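Local coordinates for protein cytochrome P450 268A2 Cyp268A2 (Mycobacterium marinum, PDB 6BLD) that belongs to the cytochrome P450 family of haem proteins and holds protoporphyrin IX containing iron together with (3E,5E)-6,10-dimethylundeca-3,5,9-trien-2-one, at residues L301-T306 against S338-E343. Sequence-based numbering, arbitrary orientation.
Sequences LVRWAT and SGNWDE
T306 OG1 takes a hydrogen bond from N340 ND2 at 2.9 Å and donates one to R303 O at 2.7 Å. The first is close to straight, 163° at the hydrogen, and the hydroxyl lies nearly in the N340 amide plane; in the second it sits above the R303 carbonyl plane. Because T306 OG1 lies anti to its own carbonyl carbon, beside its backbone N (chi1 -48°), it reaches both partners from the first residue beyond the helix, where phi turns positive. N340 OD1 accepts from V362 N, so both amide ends are bonded.

R303 runs past N340 in the opposite direction. The chain bends at chi3 (90°), bringing NH1 near N340 O at 2.9 Å, a weak bond by its angle. The same NH1 lies over one face of the W341 six-membered ring, toward its rim, and R303 CZ is 4.8 Å from that ring's centroid, near its normal: a cation-pi contact, although the planes are tilted. NE makes a salt bridge with E300 OE2, the ExxR pair of the P450 K helix, and NH2 bonds to P349 O, which together limit rotation of the guanidinium. At the edge of the W341 ring, CH2 meets W304 O at 3.7 Å, and W304's own ring approaches obliquely.

The contact ties the C-terminal end of helix 290-305 to the type I turn G339-D342, which continues from the short helix that follows strand 331-335. Around it, V302 touches the haem and L382 of helix 375-392, W304 rests on A275 of helix 247-278, and W341 meets E30 of helix 26-39.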
# COMPACT_ATOMS: atom_id res chain seq x y z
N LEU A 301 2.58 0.56 -14.20
CA LEU A 301 1.40 -0.05 -13.59
C LEU A 301 1.30 0.32 -12.12
O LEU A 301 0.20 0.49 -11.58
CB LEU A 301 1.43 -1.56 -13.77
CG LEU A 301 1.13 -2.08 -15.17
CD1 LEU A 301 1.23 -3.60 -15.22
CD2 LEU A 301 -0.24 -1.62 -15.64
N VAL A 302 2.45 0.42 -11.44
CA VAL A 302 2.46 0.88 -10.05
C VAL A 302 2.09 2.35 -9.97
O VAL A 302 1.31 2.77 -9.11
CB VAL A 302 3.84 0.60 -9.42
CG1 VAL A 302 3.98 1.35 -8.10
CG2 VAL A 302 4.05 -0.88 -9.21
N ARG A 303 2.66 3.16 -10.87
CA ARG A 303 2.28 4.56 -10.95
C ARG A 303 0.79 4.72 -11.24
O ARG A 303 0.11 5.56 -10.63
CB ARG A 303 3.09 5.27 -12.05
CG ARG A 303 2.71 6.73 -12.26
CD ARG A 303 3.20 7.28 -13.60
NE ARG A 303 2.23 7.09 -14.68
CZ ARG A 303 1.05 7.72 -14.76
NH1 ARG A 303 0.69 8.61 -13.85
NH2 ARG A 303 0.24 7.46 -15.78
N TRP A 304 0.27 3.91 -12.16
CA TRP A 304 -1.14 3.98 -12.52
C TRP A 304 -2.03 3.57 -11.36
O TRP A 304 -3.07 4.19 -11.12
CB TRP A 304 -1.41 3.10 -13.74
CG TRP A 304 -2.77 3.30 -14.34
CD1 TRP A 304 -3.89 2.55 -14.12
CD2 TRP A 304 -3.15 4.32 -15.28
NE1 TRP A 304 -4.94 3.05 -14.85
CE2 TRP A 304 -4.51 4.13 -15.57
CE3 TRP A 304 -2.47 5.37 -15.89
CZ2 TRP A 304 -5.21 4.95 -16.46
CZ3 TRP A 304 -3.16 6.19 -16.77
CH2 TRP A 304 -4.51 5.97 -17.04
N ALA A 305 -1.64 2.54 -10.61
CA ALA A 305 -2.47 2.08 -9.50
C ALA A 305 -2.37 3.02 -8.31
O ALA A 305 -3.39 3.46 -7.77
CB ALA A 305 -2.07 0.65 -9.11
N THR A 306 -1.14 3.34 -7.89
CA THR A 306 -0.86 4.04 -6.64
C THR A 306 -1.75 3.47 -5.54
O THR A 306 -2.64 4.18 -5.03
CB THR A 306 -1.06 5.55 -6.81
OG1 THR A 306 -0.40 5.99 -8.00
CG2 THR A 306 -0.48 6.31 -5.62
N SER A 338 -1.77 12.33 -6.16
CA SER A 338 -1.53 13.65 -6.73
C SER A 338 -0.10 13.77 -7.24
O SER A 338 0.13 14.33 -8.32
CB SER A 338 -1.83 14.73 -5.69
OG SER A 338 -1.49 16.01 -6.19
N GLY A 339 0.86 13.25 -6.48
CA GLY A 339 2.25 13.31 -6.91
C GLY A 339 2.51 12.50 -8.17
O GLY A 339 3.37 12.86 -8.97
N ASN A 340 1.78 11.40 -8.36
CA ASN A 340 1.96 10.58 -9.55
C ASN A 340 1.20 11.12 -10.76
O ASN A 340 1.40 10.61 -11.87
CB ASN A 340 1.53 9.14 -9.26
CG ASN A 340 2.58 8.37 -8.48
OD1 ASN A 340 3.75 8.75 -8.46
ND2 ASN A 340 2.16 7.29 -7.83
N TRP A 341 0.35 12.13 -10.57
CA TRP A 341 -0.29 12.84 -11.67
C TRP A 341 0.27 14.25 -11.83
O TRP A 341 -0.34 15.08 -12.51
CB TRP A 341 -1.81 12.88 -11.47
CG TRP A 341 -2.54 11.85 -12.29
CD1 TRP A 341 -3.35 12.08 -13.36
CD2 TRP A 341 -2.52 10.43 -12.09
NE1 TRP A 341 -3.84 10.89 -13.84
CE2 TRP A 341 -3.35 9.86 -13.08
CE3 TRP A 341 -1.89 9.59 -11.17
CZ2 TRP A 341 -3.56 8.49 -13.18
CZ3 TRP A 341 -2.10 8.22 -11.27
CH2 TRP A 341 -2.93 7.69 -12.27
N ASP A 342 1.42 14.52 -11.22
CA ASP A 342 2.02 15.85 -11.24
C ASP A 342 2.52 16.17 -12.65
O ASP A 342 3.45 15.52 -13.14
CB ASP A 342 3.16 15.92 -10.23
CG ASP A 342 3.56 17.34 -9.89
OD1 ASP A 342 3.15 18.27 -10.61
OD2 ASP A 342 4.29 17.53 -8.89
N GLU A 343 1.90 17.16 -13.29
CA GLU A 343 2.37 17.59 -14.60
C GLU A 343 3.76 18.20 -14.54
O GLU A 343 4.43 18.30 -15.58
CB GLU A 343 1.38 18.60 -15.20
CG GLU A 343 -0.05 18.09 -15.30
CD GLU A 343 -0.35 17.46 -16.64
OE1 GLU A 343 0.61 17.13 -17.38
OE2 GLU A 343 -1.55 17.29 -16.97